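Local coordinates for protein 6-phospho-beta-d glycosidase (Streptococcus pyogenes, PDB 5FOO) that probably hydrolyses the beta-glycosidic bond of 6-phospho-beta-glucosides, as a glycoside hydrolase family 1 enzyme with a TIM-barrel fold, at residues G16-H27 / T75-F86; G368-R378 / K429-N437. The protein carries 1 engineered substitution. All coordinates share one frame; numbering follows the deposited sequence.

Contact 1. Residues G16-H27 / T75-F86; sequences GPQSEGRFAKQH and TSIQWTRLIDDF. With JAZ (6-phosphocyclophellitol), chain G; PO4 (phosphate ion), chain M.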
loop_
_atom_site.group_PDB
_atom_site.type_symbol
_atom_site.label_atom_id
_atom_site.label_comp_id
_atom_site.label_asym_id
_atom_site.label_seq_id
_atom_site.Cartn_x
_atom_site.Cartn_y
_atom_site.Cartn_z
ATOM N N GLY A 16 4.866 9.263 0.367
ATOM C CA GLY A 16 5.428 10.569 -0.053
ATOM C C GLY A 16 4.343 11.469 -0.716
ATOM O O GLY A 16 4.170 12.643 -0.342
ATOM N N PRO A 17 3.614 10.924 -1.694
ATOM C CA PRO A 17 2.635 11.745 -2.400
ATOM C C PRO A 17 1.481 12.244 -1.512
ATOM O O PRO A 17 0.981 13.343 -1.727
ATOM C CB PRO A 17 2.134 10.817 -3.512
ATOM C CG PRO A 17 3.227 9.829 -3.718
ATOM C CD PRO A 17 3.795 9.613 -2.336
ATOM N N GLN A 18 1.066 11.467 -0.522
ATOM C CA GLN A 18 -0.089 11.807 0.262
ATOM C C GLN A 18 0.265 12.731 1.420
ATOM O O GLN A 18 -0.628 13.352 1.976
ATOM C CB GLN A 18 -0.750 10.564 0.769
ATOM C CG GLN A 18 -1.239 9.682 -0.355
ATOM C CD GLN A 18 -1.843 8.403 0.135
ATOM O OE1 GLN A 18 -1.162 7.358 0.203
ATOM N NE2 GLN A 18 -3.157 8.439 0.424
ATOM N N SER A 19 1.560 12.838 1.784
ATOM C CA SER A 19 1.939 13.603 2.927
ATOM C C SER A 19 2.820 14.812 2.598
ATOM O O SER A 19 2.716 15.819 3.278
ATOM C CB SER A 19 2.646 12.671 3.932
ATOM O OG SER A 19 3.841 12.128 3.355
ATOM N N GLU A 20 3.714 14.700 1.610
ATOM C CA GLU A 20 4.818 15.666 1.479
ATOM C C GLU A 20 4.421 17.048 1.023
ATOM O O GLU A 20 4.884 18.052 1.576
ATOM C CB GLU A 20 5.869 15.173 0.486
ATOM C CG GLU A 20 6.777 14.048 0.988
ATOM C CD GLU A 20 7.637 13.417 -0.098
ATOM O OE1 GLU A 20 7.764 14.050 -1.203
ATOM O OE2 GLU A 20 8.240 12.318 0.157
ATOM N N GLY A 21 3.585 17.093 -0.014
ATOM C CA GLY A 21 3.440 18.322 -0.816
ATOM C C GLY A 21 4.463 18.300 -1.942
ATOM O O GLY A 21 5.399 17.505 -1.909
ATOM N N ARG A 22 4.259 19.146 -2.949
ATOM C CA ARG A 22 5.148 19.231 -4.103
ATOM C C ARG A 22 6.269 20.247 -3.926
ATOM O O ARG A 22 7.023 20.478 -4.845
ATOM C CB ARG A 22 4.349 19.555 -5.333
ATOM C CG ARG A 22 3.439 18.381 -5.730
ATOM C CD ARG A 22 2.718 18.684 -7.075
ATOM N NE ARG A 22 3.640 19.016 -8.158
ATOM C CZ ARG A 22 3.325 19.549 -9.348
ATOM N NH1 ARG A 22 2.063 19.838 -9.729
ATOM N NH2 ARG A 22 4.299 19.824 -10.187
ATOM N N PHE A 23 6.407 20.793 -2.720
ATOM C CA PHE A 23 7.438 21.740 -2.409
ATOM C C PHE A 23 8.745 21.180 -2.857
ATOM O O PHE A 23 9.022 20.081 -2.466
ATOM C CB PHE A 23 7.519 21.958 -0.918
ATOM C CG PHE A 23 6.250 22.471 -0.325
ATOM C CD1 PHE A 23 5.925 23.799 -0.424
ATOM C CD2 PHE A 23 5.381 21.601 0.367
ATOM C CE1 PHE A 23 4.745 24.274 0.139
ATOM C CE2 PHE A 23 4.220 22.083 0.936
ATOM C CZ PHE A 23 3.911 23.412 0.821
ATOM N N ALA A 24 9.505 21.956 -3.665
ATOM C CA ALA A 24 10.816 21.580 -4.249
ATOM C C ALA A 24 10.919 20.224 -4.980
ATOM O O ALA A 24 11.994 19.615 -5.000
ATOM C CB ALA A 24 11.906 21.666 -3.207
ATOM N N LYS A 25 9.829 19.763 -5.582
ATOM C CA LYS A 25 9.825 18.466 -6.193
ATOM C C LYS A 25 9.959 18.676 -7.655
ATOM O O LYS A 25 9.098 19.306 -8.257
ATOM C CB LYS A 25 8.562 17.637 -5.835
ATOM C CG LYS A 25 8.727 16.141 -6.072
ATOM C CD LYS A 25 7.534 15.315 -5.598
ATOM C CE LYS A 25 6.364 15.483 -6.559
ATOM N NZ LYS A 25 5.162 14.657 -6.285
ATOM N N GLN A 26 10.982 18.077 -8.245
ATOM C CA GLN A 26 11.362 18.397 -9.606
ATOM C C GLN A 26 10.324 17.952 -10.635
ATOM O O GLN A 26 10.137 18.620 -11.656
ATOM C CB GLN A 26 12.733 17.788 -9.908
ATOM C CG GLN A 26 13.265 18.076 -11.287
ATOM C CD GLN A 26 14.689 17.551 -11.536
ATOM O OE1 GLN A 26 15.454 17.187 -10.651
ATOM N NE2 GLN A 26 15.040 17.533 -12.774
ATOM N N HIS A 27 9.692 16.803 -10.435
ATOM C CA HIS A 27 8.894 16.229 -11.517
ATOM C C HIS A 27 7.527 16.000 -10.984
ATOM O O HIS A 27 7.334 15.885 -9.771
ATOM C CB HIS A 27 9.460 14.843 -11.980
ATOM C CG HIS A 27 10.893 14.834 -12.446
ATOM N ND1 HIS A 27 11.268 15.185 -13.731
ATOM C CD2 HIS A 27 12.030 14.418 -11.835
ATOM C CE1 HIS A 27 12.570 15.024 -13.887
ATOM N NE2 HIS A 27 13.070 14.607 -12.735
ATOM N N THR A 75 6.798 5.302 5.226
ATOM C CA THR A 75 6.458 6.206 4.157
ATOM C C THR A 75 7.091 5.733 2.820
ATOM O O THR A 75 7.587 4.644 2.712
ATOM C CB THR A 75 6.855 7.664 4.518
ATOM O OG1 THR A 75 6.182 8.595 3.643
ATOM C CG2 THR A 75 8.353 7.892 4.464
ATOM N N SER A 76 7.028 6.554 1.790
ATOM C CA SER A 76 7.622 6.210 0.532
ATOM C C SER A 76 8.529 7.312 0.077
ATOM O O SER A 76 8.377 8.475 0.455
ATOM C CB SER A 76 6.558 5.879 -0.525
ATOM O OG SER A 76 5.887 7.041 -1.002
ATOM N N ILE A 77 9.528 6.897 -0.706
ATOM C CA ILE A 77 10.410 7.817 -1.453
ATOM C C ILE A 77 9.793 7.942 -2.849
ATOM O O ILE A 77 9.486 6.913 -3.508
ATOM C CB ILE A 77 11.867 7.273 -1.541
ATOM C CG1 ILE A 77 12.541 7.210 -0.159
ATOM C CG2 ILE A 77 12.725 8.078 -2.502
ATOM C CD1 ILE A 77 13.909 6.509 -0.142
ATOM N N GLN A 78 9.626 9.191 -3.273
ATOM C CA GLN A 78 9.128 9.549 -4.629
ATOM C C GLN A 78 10.235 9.591 -5.615
ATOM O O GLN A 78 11.107 10.404 -5.485
ATOM C CB GLN A 78 8.421 10.886 -4.638
ATOM C CG GLN A 78 7.133 10.870 -3.799
ATOM C CD GLN A 78 6.222 12.065 -4.092
ATOM O OE1 GLN A 78 5.581 12.124 -5.123
ATOM N NE2 GLN A 78 6.163 13.002 -3.162
ATOM N N TRP A 79 10.166 8.703 -6.608
ATOM C CA TRP A 79 10.964 8.739 -7.799
ATOM C C TRP A 79 11.018 10.165 -8.396
ATOM O O TRP A 79 12.090 10.645 -8.832
ATOM C CB TRP A 79 10.301 7.756 -8.773
ATOM C CG TRP A 79 11.092 7.295 -9.916
ATOM C CD1 TRP A 79 12.302 7.765 -10.333
ATOM C CD2 TRP A 79 10.713 6.242 -10.839
ATOM N NE1 TRP A 79 12.706 7.088 -11.467
ATOM C CE2 TRP A 79 11.755 6.141 -11.792
ATOM C CE3 TRP A 79 9.584 5.376 -10.948
ATOM C CZ2 TRP A 79 11.706 5.235 -12.843
ATOM C CZ3 TRP A 79 9.547 4.482 -11.974
ATOM C CH2 TRP A 79 10.595 4.423 -12.933
ATOM N N THR A 80 9.867 10.841 -8.392
ATOM C CA THR A 80 9.743 12.172 -8.938
ATOM C C THR A 80 10.438 13.253 -8.109
ATOM O O THR A 80 10.659 14.319 -8.635
ATOM C CB THR A 80 8.256 12.583 -9.090
ATOM O OG1 THR A 80 7.557 12.471 -7.825
ATOM C CG2 THR A 80 7.603 11.758 -10.162
ATOM N N ARG A 81 10.804 12.975 -6.848
ATOM C CA ARG A 81 11.614 13.913 -6.009
ATOM C C ARG A 81 13.094 13.566 -6.027
ATOM O O ARG A 81 13.910 14.447 -6.093
ATOM C CB ARG A 81 11.124 13.898 -4.543
ATOM C CG ARG A 81 11.876 14.846 -3.647
ATOM C CD ARG A 81 11.324 14.874 -2.261
ATOM N NE ARG A 81 9.972 15.379 -2.166
ATOM C CZ ARG A 81 9.589 16.636 -2.310
ATOM N NH1 ARG A 81 10.437 17.568 -2.578
ATOM N NH2 ARG A 81 8.274 16.961 -2.167
ATOM N N LEU A 82 13.431 12.289 -5.917
ATOM C CA LEU A 82 14.855 11.887 -5.761
ATOM C C LEU A 82 15.674 11.991 -7.051
ATOM O O LEU A 82 16.867 12.282 -7.003
ATOM C CB LEU A 82 14.980 10.475 -5.235
ATOM C CG LEU A 82 16.410 10.014 -4.869
ATOM C CD1 LEU A 82 17.105 11.012 -3.900
ATOM C CD2 LEU A 82 16.317 8.629 -4.242
ATOM N N ILE A 83 15.044 11.738 -8.197
ATOM C CA ILE A 83 15.760 11.624 -9.436
ATOM C C ILE A 83 15.644 12.848 -10.323
ATOM O O ILE A 83 14.586 13.439 -10.467
ATOM C CB ILE A 83 15.336 10.343 -10.182
ATOM C CG1 ILE A 83 15.655 9.093 -9.365
ATOM C CG2 ILE A 83 16.012 10.276 -11.563
ATOM C CD1 ILE A 83 17.129 8.920 -8.947
ATOM N N ASP A 84 16.769 13.241 -10.904
ATOM C CA ASP A 84 16.838 14.381 -11.771
ATOM C C ASP A 84 16.588 13.863 -13.205
ATOM O O ASP A 84 15.520 14.075 -13.757
ATOM C CB ASP A 84 18.198 15.077 -11.594
ATOM C CG ASP A 84 18.454 16.191 -12.634
ATOM O OD1 ASP A 84 17.595 16.553 -13.457
ATOM O OD2 ASP A 84 19.566 16.689 -12.657
ATOM N N ASP A 85 17.529 13.101 -13.761
ATOM C CA ASP A 85 17.416 12.616 -15.128
ATOM C C ASP A 85 17.029 11.145 -14.937
ATOM O O ASP A 85 17.789 10.368 -14.380
ATOM C CB ASP A 85 18.772 12.840 -15.846
ATOM C CG ASP A 85 18.892 12.111 -17.207
ATOM O OD1 ASP A 85 18.040 11.290 -17.592
ATOM O OD2 ASP A 85 19.929 12.350 -17.876
ATOM N N PHE A 86 15.828 10.788 -15.358
ATOM C CA PHE A 86 15.313 9.440 -15.214
ATOM C C PHE A 86 16.098 8.381 -15.970
ATOM O O PHE A 86 16.180 7.258 -15.505
ATOM C CB PHE A 86 13.860 9.339 -15.658
ATOM C CG PHE A 86 12.909 10.132 -14.835
ATOM C CD1 PHE A 86 12.798 9.926 -13.482
ATOM C CD2 PHE A 86 12.070 11.043 -15.425
ATOM C CE1 PHE A 86 11.908 10.653 -12.725
ATOM C CE2 PHE A 86 11.155 11.767 -14.669
ATOM C CZ PHE A 86 11.070 11.566 -13.313
HETATM C C2 JAZ G . -5.105 5.061 0.910
HETATM C C3 JAZ G . -3.690 4.445 0.904
HETATM C C4 JAZ G . -3.737 2.993 0.441
HETATM C C5 JAZ G . -4.645 2.133 1.310
HETATM C C6 JAZ G . -6.013 2.766 1.439
HETATM C C7 JAZ G . -5.944 4.230 1.873
HETATM C C8 JAZ G . -7.325 4.820 2.147
HETATM O O9 JAZ G . -8.047 4.794 0.919
HETATM P P10 JAZ G . -9.134 5.919 0.641
HETATM O O11 JAZ G . -9.625 5.603 -0.727
HETATM O O12 JAZ G . -8.610 7.262 0.938
HETATM O O13 JAZ G . -10.179 5.716 1.649
HETATM O O14 JAZ G . -6.736 2.607 0.211
HETATM O O15 JAZ G . -5.075 6.402 1.410
HETATM O O16 JAZ G . -2.925 5.192 -0.008
HETATM O O17 JAZ G . -2.429 2.450 0.410
HETATM P P PO4 M . 7.867 16.458 -15.504
HETATM O O1 PO4 M . 7.162 16.166 -16.824
HETATM O O2 PO4 M . 8.740 17.692 -15.486
HETATM O O3 PO4 M . 8.885 15.254 -15.298
HETATM O O4 PO4 M . 6.807 16.745 -14.521
HETATM O O HOH W 1 5.933 10.953 5.059
HETATM O O HOH W 2 7.922 10.740 2.168
HETATM O O HOH W 3 4.429 15.494 -3.529
HETATM O O HOH W 4 13.140 17.991 -2.868
HETATM O O HOH W 5 13.098 17.008 -6.434
#
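Glu20 and Arg81 meet in a buried salt bridge, with Glu20 OE1 2.8 Å from Arg81 NE. Gln78 NE2 donates to Glu20 OE1 as well, at 2.7 Å. The two donors reach Glu20 OE1 from opposite faces of the carboxylate plane. Glu20 OE2 bonds Tyr99 of helix 93-108.

The Arg81 chain leaves with CG anti to the backbone N and bends at chi3 (-64°). This brings the guanidinium to the type II turn Arg22-Lys25. There NH1 and NH2 both grip Phe23 O, end-on and near the guanidinium plane; Arg81 NH1 to Phe23 O is 2.9 Å. Lys25 CB lies over one face of the guanidinium.

Lys25 crosses Arg81 at about a right angle, with its CG against Arg81 CB. A bend at chi3 (74°) brings Lys25 NZ to Gln78 OE1 at 2.8 Å. Asp32 gives the same ammonium a salt bridge. The Gln78 amide is thus used at both ends, and Pro17 CG packs against its oxygen. Nearer the barrel, Gly16 N donates to Ser76 OG at 2.8 Å.

At the far end, Phe86 CZ sits over the centre of the His27 ring, and Gln26 CG lies toward the rim of the opposite face. The two ring planes are inclined by 35°. His27 NE2 donates to Asp84 O at 2.7 Å, and ND1 to a phosphate ion, probably from the crystallisation liquor. Gln26 NE2 reaches Asp84 OD1 at 2.8 Å, almost straight.

Gln18 faces the pocket instead, bonding 6-phosphocyclophellitol at O16 and O15. Glu20 probably offsets the buried Arg81 charge, and the Phe23 carbonyl fixes the guanidinium's rotation. The network probably helps to hold the loop after Gln18.

Contact 2. Residues G368-R378 / K429-N437; sequences GVGISGEDRYR and KNRYGLVEN. With JAZ (6-phosphocyclophellitol), chain G.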
loop_
_atom_site.group_PDB
_atom_site.type_symbol
_atom_site.label_atom_id
_atom_site.label_comp_id
_atom_site.label_asym_id
_atom_site.label_seq_id
_atom_site.Cartn_x
_atom_site.Cartn_y
_atom_site.Cartn_z
ATOM N N GLY A 368 -6.959 0.852 8.863
ATOM C CA GLY A 368 -7.571 2.036 9.422
ATOM C C GLY A 368 -8.965 2.229 8.873
ATOM O O GLY A 368 -9.462 1.415 8.051
ATOM N N VAL A 369 -9.586 3.280 9.370
ATOM C CA VAL A 369 -10.973 3.634 9.037
ATOM C C VAL A 369 -11.067 5.154 8.830
ATOM O O VAL A 369 -10.537 5.963 9.615
ATOM C CB VAL A 369 -11.998 3.164 10.111
ATOM C CG1 VAL A 369 -11.788 3.830 11.463
ATOM C CG2 VAL A 369 -13.427 3.426 9.600
ATOM N N GLY A 370 -11.755 5.512 7.754
ATOM C CA GLY A 370 -11.848 6.868 7.269
ATOM C C GLY A 370 -13.285 7.374 7.412
ATOM O O GLY A 370 -14.219 6.651 7.027
ATOM N N ILE A 371 -13.444 8.604 7.914
ATOM C CA ILE A 371 -14.756 9.203 8.275
ATOM C C ILE A 371 -14.693 10.655 7.859
ATOM O O ILE A 371 -13.640 11.280 7.984
ATOM C CB ILE A 371 -14.950 9.086 9.813
ATOM C CG1 ILE A 371 -15.132 7.614 10.188
ATOM C CG2 ILE A 371 -16.099 9.905 10.398
ATOM C CD1 ILE A 371 -16.331 6.975 9.516
ATOM N N SER A 372 -15.786 11.191 7.330
ATOM C CA SER A 372 -15.913 12.647 7.080
ATOM C C SER A 372 -16.488 13.425 8.286
ATOM O O SER A 372 -16.915 12.854 9.290
ATOM C CB SER A 372 -16.759 12.898 5.826
ATOM O OG SER A 372 -18.044 12.385 6.040
ATOM N N GLY A 373 -16.431 14.741 8.204
ATOM C CA GLY A 373 -17.079 15.589 9.187
ATOM C C GLY A 373 -16.687 15.323 10.634
ATOM O O GLY A 373 -17.558 15.356 11.554
ATOM N N GLU A 374 -15.383 15.102 10.871
ATOM C CA GLU A 374 -14.975 14.730 12.223
ATOM C C GLU A 374 -15.085 15.903 13.186
ATOM O O GLU A 374 -14.928 15.701 14.384
ATOM C CB GLU A 374 -13.539 14.153 12.270
ATOM C CG GLU A 374 -13.380 12.815 11.576
ATOM C CD GLU A 374 -12.100 12.100 11.966
ATOM O OE1 GLU A 374 -10.998 12.744 11.914
ATOM O OE2 GLU A 374 -12.235 10.908 12.334
ATOM N N ASP A 375 -15.279 17.128 12.666
ATOM C CA ASP A 375 -15.702 18.276 13.500
ATOM C C ASP A 375 -16.821 17.991 14.397
ATOM O O ASP A 375 -16.840 18.410 15.533
ATOM C CB ASP A 375 -16.122 19.462 12.679
ATOM C CG ASP A 375 -15.149 20.536 12.793
ATOM O OD1 ASP A 375 -15.151 21.221 13.850
ATOM O OD2 ASP A 375 -14.334 20.631 11.867
ATOM N N ARG A 376 -17.756 17.237 13.898
ATOM C CA ARG A 376 -18.889 16.894 14.693
ATOM C C ARG A 376 -18.555 16.187 15.991
ATOM O O ARG A 376 -19.356 16.283 16.876
ATOM C CB ARG A 376 -19.887 16.068 13.874
ATOM C CG ARG A 376 -20.586 16.868 12.773
ATOM C CD ARG A 376 -21.795 16.103 12.249
ATOM N NE ARG A 376 -21.341 14.812 11.733
ATOM C CZ ARG A 376 -20.895 14.586 10.494
ATOM N NH1 ARG A 376 -20.897 15.542 9.573
ATOM N NH2 ARG A 376 -20.481 13.373 10.160
ATOM N N TYR A 377 -17.402 15.509 16.113
ATOM C CA TYR A 377 -17.067 14.740 17.306
ATOM C C TYR A 377 -16.088 15.424 18.247
ATOM O O TYR A 377 -15.617 14.799 19.198
ATOM C CB TYR A 377 -16.533 13.339 16.959
ATOM C CG TYR A 377 -17.434 12.488 16.088
ATOM C CD1 TYR A 377 -17.418 12.601 14.680
ATOM C CD2 TYR A 377 -18.297 11.544 16.664
ATOM C CE1 TYR A 377 -18.246 11.810 13.882
ATOM C CE2 TYR A 377 -19.127 10.745 15.869
ATOM C CZ TYR A 377 -19.099 10.876 14.487
ATOM O OH TYR A 377 -19.910 10.044 13.733
ATOM N N ARG A 378 -15.800 16.696 18.051
ATOM C CA ARG A 378 -14.932 17.351 19.033
ATOM C C ARG A 378 -15.691 17.522 20.357
ATOM O O ARG A 378 -16.874 17.778 20.354
ATOM C CB ARG A 378 -14.373 18.707 18.592
ATOM C CG ARG A 378 -14.265 18.972 17.117
ATOM C CD ARG A 378 -13.692 20.368 16.887
ATOM N NE ARG A 378 -12.290 20.199 17.003
ATOM C CZ ARG A 378 -11.451 19.926 16.011
ATOM N NH1 ARG A 378 -11.822 19.895 14.744
ATOM N NH2 ARG A 378 -10.202 19.723 16.330
ATOM N N LYS A 429 -11.719 14.391 2.020
ATOM C CA LYS A 429 -13.095 14.049 2.365
ATOM C C LYS A 429 -13.187 13.155 3.617
ATOM O O LYS A 429 -13.920 13.451 4.554
ATOM C CB LYS A 429 -13.722 13.306 1.195
ATOM C CG LYS A 429 -15.190 13.008 1.387
ATOM C CD LYS A 429 -15.695 12.210 0.190
ATOM C CE LYS A 429 -17.183 11.948 0.446
ATOM N NZ LYS A 429 -17.757 11.265 -0.705
ATOM N N ASN A 430 -12.461 12.052 3.600
ATOM C CA ASN A 430 -12.483 11.131 4.711
ATOM C C ASN A 430 -11.112 11.130 5.406
ATOM O O ASN A 430 -10.093 11.021 4.736
ATOM C CB ASN A 430 -12.801 9.724 4.247
ATOM C CG ASN A 430 -14.067 9.646 3.400
ATOM O OD1 ASN A 430 -14.009 9.338 2.189
ATOM N ND2 ASN A 430 -15.184 9.867 4.018
ATOM N N ARG A 431 -11.148 11.314 6.733
ATOM C CA ARG A 431 -9.967 11.444 7.603
ATOM C C ARG A 431 -9.719 10.096 8.237
ATOM O O ARG A 431 -10.652 9.486 8.710
ATOM C CB ARG A 431 -10.204 12.521 8.660
ATOM C CG ARG A 431 -10.704 13.886 8.126
ATOM C CD ARG A 431 -9.688 14.436 7.159
ATOM N NE ARG A 431 -9.946 15.798 6.698
ATOM C CZ ARG A 431 -9.390 16.886 7.187
ATOM N NH1 ARG A 431 -8.532 16.852 8.217
ATOM N NH2 ARG A 431 -9.713 18.043 6.648
ATOM N N TYR A 432 -8.485 9.621 8.118
ATOM C CA TYR A 432 -7.997 8.365 8.725
ATOM C C TYR A 432 -7.016 8.545 9.925
ATOM O O TYR A 432 -6.620 7.588 10.529
ATOM C CB TYR A 432 -7.250 7.536 7.655
ATOM C CG TYR A 432 -8.114 6.810 6.631
ATOM C CD1 TYR A 432 -8.593 7.444 5.481
ATOM C CD2 TYR A 432 -8.424 5.466 6.799
ATOM C CE1 TYR A 432 -9.368 6.760 4.533
ATOM C CE2 TYR A 432 -9.188 4.770 5.860
ATOM C CZ TYR A 432 -9.672 5.420 4.722
ATOM O OH TYR A 432 -10.443 4.679 3.827
ATOM N N GLY A 433 -6.630 9.766 10.266
ATOM C CA GLY A 433 -5.533 9.986 11.178
ATOM C C GLY A 433 -5.845 9.598 12.595
ATOM O O GLY A 433 -7.017 9.704 13.076
ATOM N N LEU A 434 -4.797 9.183 13.296
ATOM C CA LEU A 434 -4.825 9.250 14.762
ATOM C C LEU A 434 -4.695 10.727 15.202
ATOM O O LEU A 434 -5.036 11.100 16.303
ATOM C CB LEU A 434 -3.613 8.487 15.313
ATOM C CG LEU A 434 -3.497 7.025 14.989
ATOM C CD1 LEU A 434 -2.114 6.531 15.402
ATOM C CD2 LEU A 434 -4.620 6.212 15.648
ATOM N N VAL A 435 -4.108 11.539 14.348
ATOM C CA VAL A 435 -3.839 12.935 14.605
ATOM C C VAL A 435 -4.455 13.741 13.474
ATOM O O VAL A 435 -4.186 13.506 12.299
ATOM C CB VAL A 435 -2.324 13.202 14.624
ATOM C CG1 VAL A 435 -2.022 14.683 14.882
ATOM C CG2 VAL A 435 -1.652 12.303 15.691
ATOM N N GLU A 436 -5.230 14.739 13.865
ATOM C CA GLU A 436 -5.963 15.601 12.953
ATOM C C GLU A 436 -4.977 16.533 12.291
ATOM O O GLU A 436 -4.044 16.991 12.942
ATOM C CB GLU A 436 -6.947 16.435 13.814
ATOM C CG GLU A 436 -7.685 17.508 13.079
ATOM C CD GLU A 436 -8.500 18.416 13.987
ATOM O OE1 GLU A 436 -8.516 18.275 15.256
ATOM O OE2 GLU A 436 -9.098 19.303 13.362
ATOM N N ASN A 437 -5.201 16.857 11.046
ATOM C CA ASN A 437 -4.505 17.936 10.400
ATOM C C ASN A 437 -5.518 18.986 9.938
ATOM O O ASN A 437 -6.510 18.668 9.285
ATOM C CB ASN A 437 -3.731 17.483 9.158
ATOM C CG ASN A 437 -2.770 18.545 8.652
ATOM O OD1 ASN A 437 -2.321 19.436 9.417
ATOM N ND2 ASN A 437 -2.410 18.449 7.404
HETATM C C2 JAZ G . -5.105 5.061 0.910
HETATM C C3 JAZ G . -3.690 4.445 0.904
HETATM C C4 JAZ G . -3.737 2.993 0.441
HETATM C C5 JAZ G . -4.645 2.133 1.310
HETATM C C6 JAZ G . -6.013 2.766 1.439
HETATM C C7 JAZ G . -5.944 4.230 1.873
HETATM C C8 JAZ G . -7.325 4.820 2.147
HETATM O O9 JAZ G . -8.047 4.794 0.919
HETATM P P10 JAZ G . -9.134 5.919 0.641
HETATM O O11 JAZ G . -9.625 5.603 -0.727
HETATM O O12 JAZ G . -8.610 7.262 0.938
HETATM O O13 JAZ G . -10.179 5.716 1.649
HETATM O O14 JAZ G . -6.736 2.607 0.211
HETATM O O15 JAZ G . -5.075 6.402 1.410
HETATM O O16 JAZ G . -2.925 5.192 -0.008
HETATM O O17 JAZ G . -2.429 2.450 0.410
HETATM O O HOH W 6 -7.562 5.145 10.974
HETATM O O HOH W 7 -12.215 3.625 5.602
HETATM O O HOH W 8 -13.857 15.550 6.257
#
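Tyr432 lays its ring against the backbone of Gly370. Gly370 CA stands 3.4 Å from the centroid of the Tyr432 ring and almost on the ring normal, a CH-pi contact over the face. The Gly370 backbone thus lies directly on the ring. The edge of the ring meets Gly368 C.

The Tyr432 hydroxyl reaches the phosphate of 6-phosphocyclophellitol. Tyr432 OH donates to ligand O13; the modelled 2.4 Å is very short and its exact length doubtful. A water donates to Tyr432 OH and accepts from Gly370 N, so Gly370 meets the ring face directly and the hydroxyl through a water.

Next out, Ile371 and Arg431 form a single antiparallel bridge, a hydrogen-bonded pair. Ile371 N gives to Arg431 O at 3.0 Å, and Arg431 N to Ile371 O at 2.8 Å. Gly370 CA also makes a CA-H...O contact with Arg431 O. Ser372 CB abuts Lys429 O at 3.2 Å.

Arg431 packs its CB against Glu374 OE1, but its chain bends at chi2 (-60°) and carries the guanidinium to Asn437. Arg431 NH1 donates to Asn437 O at 2.9 Å, in the carbonyl plane, and also pairs with Asp420. Glu374 turns to Tyr388, Arg389 and Lys447.

Outermost is a salt-bridge network. Arg378 crosses Glu436 at about a right angle and sets NH1 and NH2 against its two carboxylate oxygens; Arg378 NH1 to Glu436 OE2 is 3.1 Å. Asp375 adds a long salt bridge to Arg378.

The chemistry implies a phosphate-binding tyrosine held by backbone packing, a water and a short bridge behind it. Its hydroxyl, with Lys337 also bonding the ligand, is consistent with recognition of the 6-phosphate.

From the N terminus, residues 16-27 follow barrel strand 9-13. Contact 1 closes the loop back to them from strand 72-76 and helix 79-82, tying together what follows the first two strands of the eight-stranded barrel. The chain then runs through the middle strands. Contact 2 starts after strand 362-367 and closes when residues 429-437, beyond the last barrel strand, 410-416, return to residues 368-378. The two loops are in series, neither nesting nor crossing. The centres of contact 1 and contact 2 are about 26 Å apart, and the two do not touch. The inhibitor links them: Gln18 of contact 1 binds ring hydroxyl oxygens, while Tyr432 of contact 2 binds the phosphate.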